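PDB 5I2H: O-methyltransferase family 2 from Planctopirus limnophila, which probably transfers a methyl group from S-adenosyl-L-methionine to a hydroxyl oxygen of its substrate, and binds the flavone apigenin. Local coordinates for residues Phe43-Leu56 against Gly86-Thr100. Residues are numbered along the deposited sequence; the frame is centred on the assembly and turned at random.
Sequences FDILNESPLSLDEL and GEIDLTPLARNHLVT
Phe43 and Leu90 meet at the apolar centre, where Leu90 CD2 lies in the plane of the ring at its edge, 3.8 Å from Phe43 CD1. Leu98 lays its CB over one ring face, a CH-pi contact 4.0 Å from the Phe43 centroid; a flat ring suits this place because edge and face can both be packed. With CG beside its backbone N (chi1 -58°), Leu90 fits its two methyls against helix 42-48, CD1 on Asn47 CA and CD2 on Leu46 CB. Ile88, in the conformer given, suits its place by branching: CG2 reaches Leu46, CD1 Leu53 and Leu56. Beside this cluster, the backbones of Leu51 and Ile88 form a single antiparallel bridge, a hydrogen-bonded pair (Leu51 N to Ile88 O 3.0 Å, Ile88 N to Leu51 O 2.7 Å), tying the interhelical link to a two-stranded hairpin, probably the wing of a winged-helix-type dimerisation domain. Ser52 and Glu55 make a capping box starting helix 53-60. At the polar edge, Arg95 NH2 donates to Asp89 OD1 from above the carboxylate plane (3.2 Å) in a salt bridge, and a water links both side chains to Leu46 O. Asp44, whose carboxylate suits an amide donor, accepts a nearly straight bond (171°) from Thr100 N through the syn lone pair of OD1.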
loop_
_atom_site.group_PDB
_atom_site.type_symbol
_atom_site.label_atom_id
_atom_site.label_comp_id
_atom_site.label_asym_id
_atom_site.label_seq_id
_atom_site.Cartn_x
_atom_site.Cartn_y
_atom_site.Cartn_z
ATOM N N PHE A 43 1.142 16.814 11.306
ATOM C CA PHE A 43 0.472 16.411 12.544
ATOM C C PHE A 43 0.874 17.307 13.701
ATOM O O PHE A 43 0.026 17.696 14.510
ATOM C CB PHE A 43 0.783 14.948 12.830
ATOM C CG PHE A 43 0.435 14.059 11.667
ATOM C CD1 PHE A 43 -0.897 13.843 11.333
ATOM C CD2 PHE A 43 1.431 13.535 10.857
ATOM C CE1 PHE A 43 -1.240 13.058 10.221
ATOM C CE2 PHE A 43 1.101 12.767 9.737
ATOM C CZ PHE A 43 -0.239 12.520 9.431
ATOM N N ASP A 44 2.144 17.693 13.752
ATOM C CA ASP A 44 2.550 18.611 14.800
ATOM C C ASP A 44 1.865 19.963 14.628
ATOM O O ASP A 44 1.514 20.617 15.626
ATOM C CB ASP A 44 4.073 18.741 14.801
ATOM C CG ASP A 44 4.781 17.443 15.197
ATOM O OD1 ASP A 44 4.303 16.742 16.106
ATOM O OD2 ASP A 44 5.811 17.108 14.576
ATOM N N ILE A 45 1.641 20.390 13.381
ATOM C CA ILE A 45 0.965 21.664 13.158
ATOM C C ILE A 45 -0.497 21.579 13.590
ATOM O O ILE A 45 -0.986 22.410 14.365
ATOM C CB ILE A 45 1.103 22.089 11.690
ATOM C CG1 ILE A 45 2.552 22.495 11.418
ATOM C CG2 ILE A 45 0.111 23.206 11.363
ATOM C CD1 ILE A 45 2.863 22.726 9.955
ATOM N N LEU A 46 -1.213 20.556 13.124
ATOM C CA LEU A 46 -2.639 20.512 13.413
ATOM C C LEU A 46 -2.922 20.151 14.866
ATOM O O LEU A 46 -4.002 20.483 15.382
ATOM C CB LEU A 46 -3.325 19.543 12.449
ATOM C CG LEU A 46 -3.581 20.133 11.052
ATOM C CD1 LEU A 46 -3.972 19.017 10.110
ATOM C CD2 LEU A 46 -4.688 21.173 11.069
ATOM N N ASN A 47 -1.961 19.521 15.546
ATOM C CA ASN A 47 -2.122 19.246 16.969
ATOM C C ASN A 47 -2.334 20.514 17.779
ATOM O O ASN A 47 -3.009 20.485 18.816
ATOM C CB ASN A 47 -0.906 18.522 17.508
ATOM C CG ASN A 47 -1.042 18.218 18.968
ATOM O OD1 ASN A 47 -0.220 18.658 19.788
ATOM N ND2 ASN A 47 -2.127 17.525 19.330
ATOM N N GLU A 48 -1.741 21.623 17.342
ATOM C CA GLU A 48 -1.926 22.886 18.038
ATOM C C GLU A 48 -3.378 23.306 18.063
ATOM O O GLU A 48 -3.859 23.837 19.070
ATOM C CB GLU A 48 -1.125 23.984 17.360
ATOM C CG GLU A 48 0.322 23.710 17.231
ATOM C CD GLU A 48 1.081 24.996 16.939
ATOM O OE1 GLU A 48 0.621 26.058 17.421
ATOM O OE2 GLU A 48 2.106 24.941 16.222
ATOM N N SER A 49 -4.074 23.135 16.944
ATOM C CA SER A 49 -5.415 23.660 16.766
ATOM C C SER A 49 -5.951 23.237 15.404
ATOM O O SER A 49 -5.190 23.158 14.430
ATOM C CB SER A 49 -5.411 25.184 16.888
ATOM O OG SER A 49 -6.362 25.728 16.016
ATOM N N PRO A 50 -7.248 22.961 15.294
ATOM C CA PRO A 50 -7.833 22.736 13.969
ATOM C C PRO A 50 -7.645 23.971 13.095
ATOM O O PRO A 50 -7.596 25.099 13.585
ATOM C CB PRO A 50 -9.316 22.468 14.266
ATOM C CG PRO A 50 -9.413 22.230 15.707
ATOM C CD PRO A 50 -8.241 22.873 16.373
ATOM N N LEU A 51 -7.548 23.751 11.784
ATOM C CA LEU A 51 -7.380 24.832 10.820
ATOM C C LEU A 51 -8.305 24.640 9.633
ATOM O O LEU A 51 -8.574 23.512 9.214
ATOM C CB LEU A 51 -5.957 24.914 10.270
ATOM C CG LEU A 51 -4.826 25.146 11.237
ATOM C CD1 LEU A 51 -3.529 25.028 10.500
ATOM C CD2 LEU A 51 -4.960 26.561 11.903
ATOM N N SER A 52 -8.746 25.759 9.066
ATOM C CA SER A 52 -9.417 25.736 7.778
ATOM C C SER A 52 -8.457 25.271 6.690
ATOM O O SER A 52 -7.226 25.328 6.837
ATOM C CB SER A 52 -9.932 27.130 7.413
ATOM O OG SER A 52 -8.874 27.922 6.903
ATOM N N LEU A 53 -9.038 24.811 5.578
ATOM C CA LEU A 53 -8.212 24.398 4.449
ATOM C C LEU A 53 -7.337 25.548 3.974
ATOM O O LEU A 53 -6.147 25.362 3.689
ATOM C CB LEU A 53 -9.091 23.888 3.313
ATOM C CG LEU A 53 -8.315 23.338 2.124
ATOM C CD1 LEU A 53 -7.783 21.926 2.417
ATOM C CD2 LEU A 53 -9.179 23.362 0.891
ATOM N N ASP A 54 -7.899 26.757 3.916
ATOM C CA ASP A 54 -7.095 27.890 3.491
ATOM C C ASP A 54 -5.968 28.163 4.473
ATOM O O ASP A 54 -4.836 28.448 4.066
ATOM C CB ASP A 54 -7.974 29.123 3.321
ATOM C CG ASP A 54 -7.468 30.032 2.226
ATOM O OD1 ASP A 54 -6.600 30.896 2.515
ATOM O OD2 ASP A 54 -7.911 29.855 1.064
ATOM N N GLU A 55 -6.255 28.081 5.773
ATOM C CA GLU A 55 -5.213 28.272 6.781
ATOM C C GLU A 55 -4.121 27.213 6.677
ATOM O O GLU A 55 -2.931 27.514 6.833
ATOM C CB GLU A 55 -5.838 28.246 8.176
ATOM C CG GLU A 55 -6.709 29.473 8.471
ATOM C CD GLU A 55 -7.495 29.384 9.791
ATOM O OE1 GLU A 55 -7.907 28.272 10.211
ATOM O OE2 GLU A 55 -7.707 30.449 10.411
ATOM N N LEU A 56 -4.505 25.960 6.440
ATOM C CA LEU A 56 -3.502 24.907 6.339
ATOM C C LEU A 56 -2.650 25.077 5.092
ATOM O O LEU A 56 -1.425 24.908 5.156
ATOM C CB LEU A 56 -4.178 23.541 6.360
ATOM C CG LEU A 56 -3.271 22.322 6.379
ATOM C CD1 LEU A 56 -2.432 22.311 7.634
ATOM C CD2 LEU A 56 -4.103 21.055 6.298
ATOM N N GLY A 86 -16.081 22.863 8.031
ATOM C CA GLY A 86 -14.924 23.347 7.295
ATOM C C GLY A 86 -13.546 23.031 7.863
ATOM O O GLY A 86 -12.608 22.750 7.102
ATOM N N GLU A 87 -13.407 23.058 9.187
ATOM C CA GLU A 87 -12.092 22.933 9.800
ATOM C C GLU A 87 -11.537 21.514 9.683
ATOM O O GLU A 87 -12.280 20.524 9.626
ATOM C CB GLU A 87 -12.150 23.327 11.269
ATOM C CG GLU A 87 -12.222 24.821 11.488
ATOM C CD GLU A 87 -12.017 25.190 12.933
ATOM O OE1 GLU A 87 -12.418 24.386 13.815
ATOM O OE2 GLU A 87 -11.444 26.278 13.182
ATOM N N ILE A 88 -10.211 21.425 9.661
ATOM C CA ILE A 88 -9.485 20.159 9.582
ATOM C C ILE A 88 -8.801 19.923 10.925
ATOM O O ILE A 88 -8.083 20.801 11.422
ATOM C CB ILE A 88 -8.458 20.173 8.437
ATOM C CG1 ILE A 88 -9.145 20.485 7.091
ATOM C CG2 ILE A 88 -7.690 18.842 8.378
ATOM C CD1 ILE A 88 -8.209 21.065 6.059
ATOM N N ASP A 89 -9.010 18.744 11.507
ATOM C CA ASP A 89 -8.431 18.401 12.809
ATOM C C ASP A 89 -7.792 17.013 12.789
ATOM O O ASP A 89 -8.067 16.192 11.918
ATOM C CB ASP A 89 -9.498 18.455 13.907
ATOM C CG ASP A 89 -8.915 18.593 15.305
ATOM O OD1 ASP A 89 -7.669 18.764 15.461
ATOM O OD2 ASP A 89 -9.721 18.540 16.251
ATOM N N LEU A 90 -6.953 16.739 13.793
ATOM C CA LEU A 90 -6.455 15.378 13.973
ATOM C C LEU A 90 -7.547 14.484 14.536
ATOM O O LEU A 90 -8.399 14.932 15.306
ATOM C CB LEU A 90 -5.262 15.348 14.932
ATOM C CG LEU A 90 -4.050 16.183 14.564
ATOM C CD1 LEU A 90 -2.930 15.962 15.611
ATOM C CD2 LEU A 90 -3.575 15.815 13.149
ATOM N N THR A 91 -7.505 13.193 14.160
ATOM C CA THR A 91 -8.211 12.169 14.909
ATOM C C THR A 91 -7.359 11.733 16.099
ATOM O O THR A 91 -6.147 11.962 16.129
ATOM C CB THR A 91 -8.495 10.948 14.040
ATOM O OG1 THR A 91 -7.233 10.401 13.680
ATOM C CG2 THR A 91 -9.264 11.332 12.757
ATOM N N PRO A 92 -7.967 11.077 17.082
ATOM C CA PRO A 92 -7.164 10.561 18.196
ATOM C C PRO A 92 -6.037 9.662 17.740
ATOM O O PRO A 92 -4.941 9.720 18.303
ATOM C CB PRO A 92 -8.196 9.806 19.051
ATOM C CG PRO A 92 -9.485 10.530 18.784
ATOM C CD PRO A 92 -9.415 10.974 17.338
ATOM N N LEU A 93 -6.272 8.853 16.706
ATOM C CA LEU A 93 -5.227 7.971 16.212
ATOM C C LEU A 93 -3.981 8.760 15.801
ATOM O O LEU A 93 -2.865 8.402 16.183
ATOM C CB LEU A 93 -5.772 7.145 15.053
ATOM C CG LEU A 93 -4.862 6.109 14.422
ATOM C CD1 LEU A 93 -4.691 4.968 15.412
ATOM C CD2 LEU A 93 -5.466 5.623 13.083
ATOM N N ALA A 94 -4.156 9.869 15.066
ATOM C CA ALA A 94 -3.015 10.704 14.672
ATOM C C ALA A 94 -2.454 11.450 15.875
ATOM O O ALA A 94 -1.232 11.587 16.025
ATOM C CB ALA A 94 -3.421 11.725 13.589
ATOM N N ARG A 95 -3.338 11.946 16.746
ATOM C CA ARG A 95 -2.863 12.735 17.877
ATOM C C ARG A 95 -1.983 11.892 18.802
ATOM O O ARG A 95 -0.976 12.382 19.349
ATOM C CB ARG A 95 -4.051 13.332 18.627
ATOM C CG ARG A 95 -3.655 14.485 19.574
ATOM C CD ARG A 95 -4.840 15.162 20.260
ATOM N NE ARG A 95 -5.964 15.489 19.362
ATOM C CZ ARG A 95 -6.137 16.640 18.696
ATOM N NH1 ARG A 95 -5.216 17.594 18.724
ATOM N NH2 ARG A 95 -7.231 16.801 17.939
ATOM N N ASN A 96 -2.344 10.620 18.985
ATOM C CA ASN A 96 -1.599 9.754 19.894
ATOM C C ASN A 96 -0.346 9.177 19.261
ATOM O O ASN A 96 0.605 8.850 19.978
ATOM C CB ASN A 96 -2.492 8.608 20.378
ATOM C CG ASN A 96 -3.638 9.115 21.228
ATOM O OD1 ASN A 96 -3.486 10.120 21.903
ATOM N ND2 ASN A 96 -4.787 8.444 21.179
ATOM N N HIS A 97 -0.330 8.993 17.947
ATOM C CA HIS A 97 0.746 8.215 17.355
ATOM C C HIS A 97 1.583 8.955 16.323
ATOM O O HIS A 97 2.632 8.437 15.937
ATOM C CB HIS A 97 0.167 6.923 16.752
ATOM C CG HIS A 97 -0.649 6.159 17.742
ATOM N ND1 HIS A 97 -0.111 5.675 18.914
ATOM C CD2 HIS A 97 -1.961 5.813 17.753
ATOM C CE1 HIS A 97 -1.064 5.072 19.611
ATOM N NE2 HIS A 97 -2.195 5.143 18.931
ATOM N N LEU A 98 1.169 10.127 15.854
ATOM C CA LEU A 98 1.952 10.822 14.835
ATOM C C LEU A 98 2.382 12.223 15.261
ATOM O O LEU A 98 2.976 12.943 14.457
ATOM C CB LEU A 98 1.175 10.859 13.503
ATOM C CG LEU A 98 0.956 9.415 12.968
ATOM C CD1 LEU A 98 -0.099 9.246 11.764
ATOM C CD2 LEU A 98 2.280 8.752 12.596
ATOM N N VAL A 99 2.110 12.616 16.494
ATOM C CA VAL A 99 2.616 13.860 17.078
ATOM C C VAL A 99 3.896 13.527 17.835
ATOM O O VAL A 99 3.939 12.550 18.603
ATOM C CB VAL A 99 1.553 14.492 17.990
ATOM C CG1 VAL A 99 2.124 15.677 18.763
ATOM C CG2 VAL A 99 0.350 14.958 17.172
ATOM N N THR A 100 4.955 14.331 17.620
ATOM C CA THR A 100 6.299 13.966 18.091
ATOM C C THR A 100 6.438 13.956 19.614
ATOM O O THR A 100 7.343 13.290 20.135
ATOM C CB THR A 100 7.391 14.897 17.508
ATOM O OG1 THR A 100 7.176 16.271 17.895
ATOM C CG2 THR A 100 7.469 14.774 15.985
HETATM O O HOH W 1 5.192 14.396 13.458
HETATM O O HOH W 2 -6.114 20.045 17.166
HETATM O O HOH W 3 -11.485 24.584 5.351
HETATM O O HOH W 4 -9.696 27.747 12.219
#